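Local structure of plasmin and fibronectin-binding protein A (Streptococcus pneumoniae, 4MR0) at residues A[427-432]-A[460-465]; A[137-142]-A[168-173]. The protein acts as a surface adhesin and invasin that binds human fibronectin, plasmin, plasminogen and serum albumin. One frame throughout, in Å; residues are numbered along the deposited sequence.

Overall arrangement
Following the chain from its N terminus, contact 2 comes first: helix 132-143 leads through strands 150-153, 156-160 and 164-165, and 168-173 then returns to lie against residues 137-142, closing a loop of 25 intervening residues. Contact 1 follows later and closes a loop of 27, which carries the rest of strand 431-440 and strand 445-451 before 460-465 arrives beside 427-432. The two loops run in series, neither nesting nor crossing, and the centres of the contacts lie about 40 Å apart. They illustrate two ways of building a right-handed parallel beta-helix of the pectate lyase-like type: contact 1 stacks one coil on the next, whereas contact 2 seats a helix against the strands near the N-terminal end.

Contact 1 (A[427-432]-A[460-465]); sequences LNKQVV and KVSDIT
K429 brings its ammonium group to the backbone of K460, its NZ standing 3.1 Å from K460 O. The side chain is extended until chi4 (60°) turns NZ back, where it also donates to L427 O at 2.8 Å and forms a salt bridge with D426. A water that accepts from both K429 NZ and K460 N adds a second link between the same two residues. K429 NZ is thus held by two carbonyls, a carboxylate and a water, of which K460 O and the water tie 427-432 to 460-465.

From here a parallel ladder runs down the two chains. Q430 N donates to S462 O, V431 N to D463 O at 2.9 Å, and T465 N to V431 O at 2.8 Å; the bond from S462 N to N428 O is weak. Q430 and D463 both adopt the left-handed helical region (phi and psi near +60°), consistent with a matched corner in the two coils that lets the consecutive N-H groups of Q430 and V431 both reach across. Their side chains, Q430 and D463, lie side by side and point the same way, Q430 CG lying 4.0 Å from D463 CB.

On one face the methylenes of K429 pass over S462, CG approaching OG to 3.5 Å, and V432 lies alongside T465. On the other side V431 and I464 pack, I464 CD1 3.9 Å from V431 CB, while V461 CG2 meets L427 CB; the buried N428 amide is satisfied by F384 N and F381 O.

In-register stacking of successive coils, as here, is characteristic of a parallel beta-helix. Strand 387-396 pairs with 431-440 on one side and strand 490-500 with 462-473 on the other, while V461 and I464 also meet V450 of strand 445-451 across the interior.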
# COMPACT_ATOMS: atom_id res chain seq x y z
N LEU A 427 15.16 -7.92 -6.34
CA LEU A 427 14.56 -6.60 -6.25
C LEU A 427 13.48 -6.40 -7.30
O LEU A 427 13.37 -7.17 -8.25
CB LEU A 427 15.65 -5.53 -6.38
CG LEU A 427 16.80 -5.67 -5.36
CD1 LEU A 427 17.90 -4.67 -5.71
CD2 LEU A 427 16.29 -5.44 -3.94
N ASN A 428 12.68 -5.35 -7.13
CA ASN A 428 11.57 -5.04 -8.03
C ASN A 428 11.87 -5.18 -9.52
O ASN A 428 12.86 -4.64 -10.02
CB ASN A 428 11.07 -3.61 -7.79
CG ASN A 428 10.48 -3.40 -6.41
OD1 ASN A 428 9.78 -4.26 -5.89
ND2 ASN A 428 10.76 -2.25 -5.82
N LYS A 429 11.00 -5.89 -10.24
CA LYS A 429 11.14 -6.06 -11.68
C LYS A 429 9.75 -6.05 -12.32
O LYS A 429 8.76 -6.44 -11.68
CB LYS A 429 11.83 -7.39 -12.02
CG LYS A 429 13.28 -7.47 -11.57
CD LYS A 429 13.86 -8.85 -11.86
CE LYS A 429 15.20 -9.02 -11.16
NZ LYS A 429 15.03 -8.87 -9.69
N GLN A 430 9.68 -5.61 -13.57
CA GLN A 430 8.41 -5.56 -14.28
C GLN A 430 7.40 -4.69 -13.55
O GLN A 430 6.35 -5.16 -13.12
CB GLN A 430 7.85 -6.98 -14.45
CG GLN A 430 8.75 -7.89 -15.28
CD GLN A 430 8.33 -9.35 -15.22
OE1 GLN A 430 9.01 -10.18 -14.62
NE2 GLN A 430 7.19 -9.66 -15.84
N VAL A 431 7.74 -3.42 -13.40
CA VAL A 431 6.85 -2.48 -12.73
C VAL A 431 6.38 -1.47 -13.76
O VAL A 431 7.18 -0.85 -14.46
CB VAL A 431 7.56 -1.71 -11.59
CG1 VAL A 431 6.61 -0.69 -10.99
CG2 VAL A 431 8.04 -2.69 -10.52
N VAL A 432 5.06 -1.32 -13.86
CA VAL A 432 4.47 -0.37 -14.79
C VAL A 432 3.69 0.66 -14.00
O VAL A 432 2.82 0.33 -13.20
CB VAL A 432 3.53 -1.08 -15.80
CG1 VAL A 432 2.85 -0.05 -16.71
CG2 VAL A 432 4.32 -2.08 -16.63
N LYS A 460 19.14 -6.62 -8.65
CA LYS A 460 18.89 -5.75 -9.78
C LYS A 460 17.42 -5.34 -9.93
O LYS A 460 16.51 -6.13 -9.66
CB LYS A 460 19.34 -6.42 -11.08
CG LYS A 460 20.84 -6.70 -11.15
CD LYS A 460 21.19 -7.40 -12.46
CE LYS A 460 22.67 -7.77 -12.50
NZ LYS A 460 23.04 -8.48 -13.76
N VAL A 461 17.23 -4.10 -10.35
CA VAL A 461 15.91 -3.52 -10.59
C VAL A 461 15.85 -3.37 -12.11
O VAL A 461 16.72 -2.74 -12.71
CB VAL A 461 15.77 -2.12 -9.93
CG1 VAL A 461 14.47 -1.45 -10.36
CG2 VAL A 461 15.82 -2.26 -8.42
N SER A 462 14.83 -3.96 -12.74
CA SER A 462 14.73 -3.89 -14.19
C SER A 462 13.30 -3.96 -14.71
O SER A 462 12.38 -4.28 -13.97
CB SER A 462 15.55 -5.01 -14.82
OG SER A 462 15.13 -6.26 -14.29
N ASP A 463 13.14 -3.67 -16.00
CA ASP A 463 11.84 -3.68 -16.66
C ASP A 463 10.91 -2.73 -15.93
O ASP A 463 9.90 -3.13 -15.35
CB ASP A 463 11.28 -5.11 -16.66
CG ASP A 463 12.13 -6.06 -17.47
OD1 ASP A 463 12.19 -5.90 -18.71
OD2 ASP A 463 12.76 -6.96 -16.87
N ILE A 464 11.27 -1.45 -15.98
CA ILE A 464 10.52 -0.39 -15.33
C ILE A 464 9.92 0.49 -16.41
O ILE A 464 10.63 0.94 -17.31
CB ILE A 464 11.45 0.49 -14.46
CG1 ILE A 464 12.21 -0.37 -13.44
CG2 ILE A 464 10.64 1.58 -13.78
CD1 ILE A 464 11.31 -1.19 -12.52
N THR A 465 8.61 0.74 -16.33
CA THR A 465 7.93 1.57 -17.31
C THR A 465 7.11 2.67 -16.64
O THR A 465 6.26 2.39 -15.79
CB THR A 465 6.96 0.73 -18.19
OG1 THR A 465 7.71 -0.23 -18.94
CG2 THR A 465 6.18 1.62 -19.16
O HOH W 1 17.76 -9.25 -8.62

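Contact 2 (A[137-142]-A[168-173]); sequences DAIDAA and SHTHLE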
# COMPACT_ATOMS: atom_id res chain seq x y z
N ASP A 137 -20.52 -18.20 15.42
CA ASP A 137 -21.46 -19.31 15.24
C ASP A 137 -22.16 -19.20 13.89
O ASP A 137 -22.44 -20.21 13.24
CB ASP A 137 -22.50 -19.33 16.37
CG ASP A 137 -21.88 -19.55 17.74
OD1 ASP A 137 -20.85 -20.24 17.82
OD2 ASP A 137 -22.43 -19.03 18.74
N ALA A 138 -22.45 -17.97 13.47
CA ALA A 138 -23.11 -17.75 12.20
C ALA A 138 -22.18 -18.22 11.08
O ALA A 138 -22.58 -18.95 10.18
CB ALA A 138 -23.44 -16.27 12.02
N ILE A 139 -20.92 -17.78 11.16
CA ILE A 139 -19.92 -18.15 10.17
C ILE A 139 -19.72 -19.66 10.14
O ILE A 139 -19.69 -20.27 9.07
CB ILE A 139 -18.57 -17.45 10.46
CG1 ILE A 139 -18.71 -15.94 10.24
CG2 ILE A 139 -17.49 -18.01 9.56
CD1 ILE A 139 -17.50 -15.15 10.66
N ASP A 140 -19.58 -20.26 11.31
CA ASP A 140 -19.38 -21.71 11.40
C ASP A 140 -20.51 -22.49 10.75
O ASP A 140 -20.26 -23.48 10.06
CB ASP A 140 -19.22 -22.14 12.86
CG ASP A 140 -17.91 -21.67 13.47
OD1 ASP A 140 -17.07 -21.14 12.72
OD2 ASP A 140 -17.72 -21.85 14.69
N ALA A 141 -21.74 -22.05 10.96
CA ALA A 141 -22.89 -22.73 10.36
C ALA A 141 -22.87 -22.55 8.85
O ALA A 141 -23.16 -23.49 8.10
CB ALA A 141 -24.18 -22.17 10.94
N ALA A 142 -22.52 -21.35 8.40
CA ALA A 142 -22.47 -21.05 6.98
C ALA A 142 -21.42 -21.91 6.29
O ALA A 142 -21.62 -22.40 5.18
CB ALA A 142 -22.17 -19.58 6.77
N SER A 168 -13.69 -21.06 4.91
CA SER A 168 -13.86 -21.29 3.48
C SER A 168 -15.33 -21.35 3.09
O SER A 168 -16.17 -21.87 3.84
CB SER A 168 -13.19 -22.60 3.06
OG SER A 168 -11.78 -22.48 3.07
N HIS A 169 -15.63 -20.81 1.91
CA HIS A 169 -16.97 -20.79 1.35
C HIS A 169 -18.01 -20.03 2.17
O HIS A 169 -19.18 -20.41 2.21
CB HIS A 169 -17.43 -22.23 1.09
CG HIS A 169 -16.48 -23.02 0.24
ND1 HIS A 169 -16.21 -22.68 -1.07
CD2 HIS A 169 -15.70 -24.09 0.52
CE1 HIS A 169 -15.30 -23.51 -1.55
NE2 HIS A 169 -14.97 -24.37 -0.61
N THR A 170 -17.58 -18.96 2.83
CA THR A 170 -18.51 -18.14 3.60
C THR A 170 -18.54 -16.76 2.94
O THR A 170 -17.52 -16.29 2.44
CB THR A 170 -18.10 -18.00 5.09
OG1 THR A 170 -16.81 -17.39 5.18
CG2 THR A 170 -18.06 -19.37 5.75
N HIS A 171 -19.71 -16.14 2.94
CA HIS A 171 -19.87 -14.83 2.31
C HIS A 171 -20.67 -13.89 3.20
O HIS A 171 -21.88 -14.07 3.37
CB HIS A 171 -20.55 -15.00 0.95
CG HIS A 171 -19.94 -16.10 0.13
ND1 HIS A 171 -20.41 -17.39 0.16
CD2 HIS A 171 -18.84 -16.11 -0.66
CE1 HIS A 171 -19.62 -18.16 -0.57
NE2 HIS A 171 -18.66 -17.41 -1.08
N LEU A 172 -19.99 -12.91 3.77
CA LEU A 172 -20.61 -11.95 4.67
C LEU A 172 -21.05 -10.69 3.94
O LEU A 172 -20.31 -10.14 3.13
CB LEU A 172 -19.64 -11.58 5.80
CG LEU A 172 -19.46 -12.60 6.94
CD1 LEU A 172 -19.08 -13.95 6.37
CD2 LEU A 172 -18.39 -12.10 7.91
N GLU A 173 -22.27 -10.27 4.24
CA GLU A 173 -22.84 -9.06 3.65
C GLU A 173 -23.35 -8.23 4.82
O GLU A 173 -24.13 -8.72 5.65
CB GLU A 173 -24.02 -9.42 2.74
CG GLU A 173 -24.57 -8.23 1.96
CD GLU A 173 -25.91 -8.53 1.29
OE1 GLU A 173 -26.22 -9.72 1.09
OE2 GLU A 173 -26.64 -7.57 0.96
O HOH W 2 -20.40 -22.66 2.79
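The peptide carbonyls of A142 and H169, the flat groups of this contact, come to 4.3 Å between A142 O and H169 O without pointing straight at each other. A water lies between them and donates to both, at 2.7 Å from A142 O and 2.6 Å from H169 O. Neither imidazole presents a face or an edge to the helix: the H169 ring leads away and uses ND1 to bind D213, and H171 points away from the helix as well.

Methyl groups do most of the rest. T170 has OG1 between its backbone N and carbonyl carbon (chi1 60°), where it hydrogen-bonds to K167 O, and its CG2 is left for the helix. That methyl lies 3.8 Å from I139 O, 4.1 Å from I139 CG2 and 4.2 Å from A142 CB, with the I139 and T170 side chains crossing at about a right angle. Farther along the strand, I139 CD1 meets L172 CD2 at 4.2 Å.

The axes of the helix and strand segments approach to 8.6 Å at 138°. Strand 170-174 is flanked by strands 150-153 and 211-217, and V151 of the former also touches A138 and A142, so the helix covers more than one strand. Direct contact is chiefly methyl packing, with one methyl against the I139 carbonyl oxygen, whereas the polar link is indirect: two acceptors that could not bond to each other are joined by the protons of one water.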